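Local coordinates for sigma-C capsid protein (PDB 2VRS) that forms the trimeric fibre of avian reovirus, attaches the virion to host cells and induces apoptosis, at residues Gly91-Ser96 / Val128-Phe133; Asn121-Ser126 / Asp195-Ile200. One frame throughout, in Å; residues are numbered along the deposited sequence.

Interaction 1. Residues Gly91-Ser96 / Val128-Phe133; sequences GTNGSS and VVLLTF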
loop_
_atom_site.group_PDB
_atom_site.type_symbol
_atom_site.label_atom_id
_atom_site.label_comp_id
_atom_site.label_asym_id
_atom_site.label_seq_id
_atom_site.Cartn_x
_atom_site.Cartn_y
_atom_site.Cartn_z
ATOM N N GLY C 91 21.469 18.133 -21.314
ATOM C CA GLY C 91 20.840 19.446 -21.432
ATOM C C GLY C 91 20.172 19.571 -22.782
ATOM O O GLY C 91 20.736 19.153 -23.801
ATOM N N THR C 92 18.960 20.115 -22.788
ATOM C CA THR C 92 18.330 20.643 -23.993
ATOM C C THR C 92 17.631 21.956 -23.627
ATOM O O THR C 92 17.612 22.370 -22.458
ATOM C CB THR C 92 17.272 19.681 -24.562
ATOM O OG1 THR C 92 16.209 19.530 -23.628
ATOM C CG2 THR C 92 17.875 18.309 -24.884
ATOM N N ASN C 93 17.079 22.623 -24.631
ATOM C CA ASN C 93 16.241 23.797 -24.406
ATOM C C ASN C 93 16.769 24.806 -23.381
ATOM O O ASN C 93 16.141 25.054 -22.340
ATOM C CB ASN C 93 14.823 23.336 -24.048
ATOM C CG ASN C 93 14.189 22.509 -25.155
ATOM O OD1 ASN C 93 14.157 21.274 -25.088
ATOM N ND2 ASN C 93 13.695 23.180 -26.180
ATOM N N GLY C 94 17.921 25.396 -23.676
ATOM C CA GLY C 94 18.544 26.358 -22.775
ATOM C C GLY C 94 19.928 25.865 -22.410
ATOM O O GLY C 94 20.650 26.507 -21.654
ATOM N N SER C 95 20.272 24.700 -22.955
ATOM C CA SER C 95 21.601 24.112 -22.852
ATOM C C SER C 95 21.798 23.050 -23.942
ATOM O O SER C 95 20.836 22.380 -24.344
ATOM C CB SER C 95 21.792 23.455 -21.475
ATOM O OG SER C 95 23.082 22.907 -21.363
ATOM N N SER C 96 23.043 22.884 -24.397
ATOM C CA SER C 96 23.405 21.784 -25.284
ATOM C C SER C 96 24.402 20.859 -24.629
ATOM O O SER C 96 24.925 19.951 -25.266
ATOM C CB SER C 96 24.005 22.325 -26.594
ATOM O OG SER C 96 23.059 23.126 -27.275
ATOM N N VAL C 128 15.825 29.321 -18.198
ATOM C CA VAL C 128 15.231 28.002 -17.896
ATOM C C VAL C 128 16.021 26.977 -18.708
ATOM O O VAL C 128 16.452 27.271 -19.828
ATOM C CB VAL C 128 13.723 27.939 -18.294
ATOM C CG1 VAL C 128 13.179 26.532 -18.117
ATOM C CG2 VAL C 128 12.888 28.893 -17.451
ATOM N N VAL C 129 16.225 25.782 -18.156
ATOM C CA VAL C 129 16.912 24.716 -18.862
ATOM C C VAL C 129 16.154 23.403 -18.631
ATOM O O VAL C 129 15.496 23.238 -17.584
ATOM C CB VAL C 129 18.378 24.583 -18.393
ATOM C CG1 VAL C 129 18.459 24.200 -16.897
ATOM C CG2 VAL C 129 19.164 23.591 -19.246
ATOM N N LEU C 130 16.247 22.505 -19.618
ATOM C CA LEU C 130 15.712 21.162 -19.516
ATOM C C LEU C 130 16.871 20.176 -19.397
ATOM O O LEU C 130 17.901 20.322 -20.064
ATOM C CB LEU C 130 14.840 20.838 -20.733
ATOM C CG LEU C 130 13.371 21.250 -20.663
ATOM C CD1 LEU C 130 13.088 22.742 -20.419
ATOM C CD2 LEU C 130 12.641 20.749 -21.923
ATOM N N LEU C 131 16.696 19.174 -18.554
ATOM C CA LEU C 131 17.760 18.158 -18.305
ATOM C C LEU C 131 17.107 16.801 -18.351
ATOM O O LEU C 131 16.187 16.511 -17.596
ATOM C CB LEU C 131 18.384 18.382 -16.933
ATOM C CG LEU C 131 19.761 17.780 -16.692
ATOM C CD1 LEU C 131 20.765 18.323 -17.763
ATOM C CD2 LEU C 131 20.301 18.092 -15.256
ATOM N N THR C 132 17.609 15.977 -19.254
ATOM C CA THR C 132 17.012 14.691 -19.567
ATOM C C THR C 132 17.785 13.524 -18.926
ATOM O O THR C 132 19.023 13.488 -18.937
ATOM C CB THR C 132 16.818 14.564 -21.118
ATOM O OG1 THR C 132 15.816 15.502 -21.524
ATOM C CG2 THR C 132 16.360 13.123 -21.484
ATOM N N PHE C 133 17.032 12.559 -18.375
ATOM C CA PHE C 133 17.567 11.381 -17.660
ATOM C C PHE C 133 16.967 10.142 -18.340
ATOM O O PHE C 133 15.887 9.695 -18.027
ATOM C CB PHE C 133 17.149 11.425 -16.180
ATOM C CG PHE C 133 17.858 12.494 -15.414
ATOM C CD1 PHE C 133 19.075 12.205 -14.800
ATOM C CD2 PHE C 133 17.336 13.794 -15.376
ATOM C CE1 PHE C 133 19.770 13.207 -14.094
ATOM C CE2 PHE C 133 18.047 14.850 -14.687
ATOM C CZ PHE C 133 19.245 14.541 -14.042
HETATM O O HOH W 1 16.839 17.947 -21.667
HETATM O O HOH W 2 19.268 28.006 -19.918
#
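Leu130 and Asn93 each hold CG anti to the carbonyl carbon, beside the backbone N (chi1 -87° and -60°). Across the contact Leu130 CD2 comes up to Asn93 OD1 at 3.5 Å, and both methyls of Leu130 lie near Asn93 CB. Thr92 turns OG1 between its backbone N and carbonyl carbon (chi1 64°), and from there OG1 rests on Leu130 CB, 3.5 Å away. The same hydroxyl hydrogen-bonds a water that also bonds Thr132 OG1, bridging the two strands; Thr132 OG1 is held in addition by Thr187 of strand 185-191. Thr92 and Leu130 form an antiparallel hydrogen-bonded pair, Thr92 N giving to Leu130 O at 2.9 Å and Leu130 N to Thr92 O at 3.2 Å. This is where strand 81-92 ends against strand 128-134 in the antiparallel beta-barrel of the C-terminal globular domain. Beyond Thr92 the regular pairing ends, and Asn93 O takes a CA-H...O contact from Val129 CA, at 3.6 Å. A second water lies within hydrogen-bonding distance of Gly94 O and Val128 O. On the face of the sheet that carries Leu131, Val129 CG2 is pressed tightly against Ser95 CB at 3.4 Å, and Leu131 CD1 reaches back to Gly91 N at 3.6 Å. Ser95 OG is bonded to Thr123 O and Asp97 N. Gly94 packs its CA 3.7 Å from Val128 O, leaving no room for a CB.

Interaction 2. Residues Asn121-Ser126 / Asp195-Ile200; sequences NLTVTS and DGTANI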
loop_
_atom_site.group_PDB
_atom_site.type_symbol
_atom_site.label_atom_id
_atom_site.label_comp_id
_atom_site.label_asym_id
_atom_site.label_seq_id
_atom_site.Cartn_x
_atom_site.Cartn_y
_atom_site.Cartn_z
ATOM N N ASN C 121 30.114 20.729 -14.628
ATOM C CA ASN C 121 29.230 21.856 -14.762
ATOM C C ASN C 121 28.419 21.739 -16.018
ATOM O O ASN C 121 28.602 20.805 -16.805
ATOM C CB ASN C 121 30.039 23.130 -14.826
ATOM C CG ASN C 121 31.046 23.108 -15.954
ATOM O OD1 ASN C 121 30.746 23.580 -17.046
ATOM N ND2 ASN C 121 32.226 22.530 -15.716
ATOM N N LEU C 122 27.511 22.690 -16.168
ATOM C CA LEU C 122 26.609 22.693 -17.300
ATOM C C LEU C 122 26.529 24.117 -17.787
ATOM O O LEU C 122 26.262 25.045 -17.015
ATOM C CB LEU C 122 25.232 22.181 -16.827
ATOM C CG LEU C 122 24.179 21.829 -17.859
ATOM C CD1 LEU C 122 24.507 20.511 -18.525
ATOM C CD2 LEU C 122 22.800 21.754 -17.161
ATOM N N THR C 123 26.821 24.324 -19.070
ATOM C CA THR C 123 26.705 25.652 -19.641
ATOM C C THR C 123 25.259 25.850 -20.071
ATOM O O THR C 123 24.683 24.975 -20.718
ATOM C CB THR C 123 27.628 25.795 -20.870
ATOM O OG1 THR C 123 28.976 25.778 -20.405
ATOM C CG2 THR C 123 27.339 27.104 -21.611
ATOM N N VAL C 124 24.683 26.971 -19.643
ATOM C CA VAL C 124 23.286 27.304 -19.939
ATOM C C VAL C 124 23.286 28.596 -20.724
ATOM O O VAL C 124 24.249 29.368 -20.667
ATOM C CB VAL C 124 22.393 27.445 -18.656
ATOM C CG1 VAL C 124 22.258 26.084 -17.948
ATOM C CG2 VAL C 124 22.929 28.515 -17.705
ATOM N N THR C 125 22.211 28.823 -21.470
ATOM C CA THR C 125 22.112 30.017 -22.312
ATOM C C THR C 125 20.847 30.823 -22.084
ATOM O O THR C 125 20.666 31.870 -22.692
ATOM C CB THR C 125 22.218 29.647 -23.797
ATOM O OG1 THR C 125 21.170 28.740 -24.138
ATOM C CG2 THR C 125 23.548 28.963 -24.084
ATOM N N SER C 126 19.989 30.362 -21.181
ATOM C CA SER C 126 18.696 30.988 -20.993
ATOM C C SER C 126 18.315 31.015 -19.519
ATOM O O SER C 126 19.128 30.643 -18.666
ATOM C CB SER C 126 17.648 30.265 -21.846
ATOM O OG SER C 126 16.367 30.833 -21.638
ATOM N N ASP C 195 20.117 35.102 -16.765
ATOM C CA ASP C 195 19.919 35.120 -18.212
ATOM C C ASP C 195 21.254 35.014 -18.926
ATOM O O ASP C 195 22.315 35.167 -18.302
ATOM C CB ASP C 195 19.178 36.398 -18.644
ATOM C CG ASP C 195 17.758 36.471 -18.094
ATOM O OD1 ASP C 195 16.852 35.844 -18.687
ATOM O OD2 ASP C 195 17.540 37.172 -17.079
ATOM N N GLY C 196 21.206 34.727 -20.225
ATOM C CA GLY C 196 22.409 34.677 -21.039
ATOM C C GLY C 196 23.287 33.469 -20.798
ATOM O O GLY C 196 22.919 32.565 -20.029
ATOM N N THR C 197 24.435 33.444 -21.478
ATOM C CA THR C 197 25.412 32.357 -21.338
ATOM C C THR C 197 26.041 32.425 -19.952
ATOM O O THR C 197 26.424 33.499 -19.473
ATOM C CB THR C 197 26.483 32.361 -22.471
ATOM O OG1 THR C 197 25.865 31.998 -23.718
ATOM C CG2 THR C 197 27.604 31.352 -22.193
ATOM N N ALA C 198 26.119 31.266 -19.303
ATOM C CA ALA C 198 26.597 31.176 -17.937
ATOM C C ALA C 198 26.844 29.728 -17.635
ATOM O O ALA C 198 26.495 28.848 -18.423
ATOM C CB ALA C 198 25.577 31.743 -16.976
ATOM N N ASN C 199 27.486 29.486 -16.504
ATOM C CA ASN C 199 27.851 28.150 -16.101
ATOM C C ASN C 199 27.274 27.906 -14.718
ATOM O O ASN C 199 27.379 28.760 -13.835
ATOM C CB ASN C 199 29.383 28.027 -16.078
ATOM C CG ASN C 199 29.857 26.602 -15.944
ATOM O OD1 ASN C 199 30.424 26.223 -14.914
ATOM N ND2 ASN C 199 29.626 25.795 -16.985
ATOM N N ILE C 200 26.624 26.756 -14.563
ATOM C CA ILE C 200 26.177 26.296 -13.255
ATOM C C ILE C 200 26.913 25.002 -12.889
ATOM O O ILE C 200 27.233 24.175 -13.745
ATOM C CB ILE C 200 24.598 26.169 -13.197
ATOM C CG1 ILE C 200 24.111 25.007 -14.069
ATOM C CG2 ILE C 200 23.924 27.504 -13.586
ATOM C CD1 ILE C 200 22.621 24.661 -13.914
HETATM O O HOH W 3 21.497 31.921 -17.917
#
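Leu122 pairs with Ile200 and Val124 with Ala198, two antiparallel hydrogen-bonded pairs that carry four backbone bonds. Leu122 N gives to Ile200 O at 2.9 Å, and Ile200 N gives to Leu122 O. Val124 N to Ala198 O and Ala198 N to Val124 O complete the ladder. Between them Thr123 and Asn199 make a non-hydrogen-bonded pair, where Thr123 CA approaches Ala198 O in a CA-H...O contact; Thr197 CA does the same to Val124 O at 3.3 Å.

The polar side chains gather on the Thr123 and Asn199 face. Asn199 has CG anti to its backbone N (chi1 -168°), and its ND2 gives a hydrogen bond to Asn121 OD1; the modelled separation of 2.5 Å is improbably short, so its exact length is doubtful. The two side chains cross at about a right angle with their amide planes 65° apart, and Asn121 CB lies 3.1 Å from Asn199 OD1.

Short strand 121-124 is thereby joined to the start of the long strand 198-210, within the beta-barrel of the C-terminal globular domain. Thr123 N is also bonded to Asp97 OD2, and Thr123 O to Ser95 OG, so the strand is held from its other edge as well.

Apolar groups occupy the opposite face. Ile200 CG1, set between its own backbone N and carbonyl carbon (chi1 70°), packs against Leu122 CB at 4.1 Å, CD1 meets Val124 CG1, and Val124 CG2 touches Ala198 CB at 4.2 Å. Phe165 and Arg167 of strand 159-167 lie against this face.

Past the ladder, one water donates to Gly196 O, at 2.6 Å, and to Ser126 O.

Overall arrangement
From the N terminus the chain runs through helix 3-38 and the slender shaft before reaching the globular domain that holds both contacts. Strand 81-92 ends at 91-96, and after 31 mostly strand residues the chain comes back at 128-133, closing interaction 1. Segment 121-126 lies inside that loop; its partner 195-200 comes much later, past strands 159-167, 170-180 and 185-191, so interaction 2 crosses interaction 1 instead of nesting within it. The centres lie about 10 Å apart and the two contacts touch: Gly94 O is about 2.8 Å from Thr125 N, a probable hydrogen bond. Together they tie strands 81-92, 121-124, 128-134 and 198-210 into one sheet.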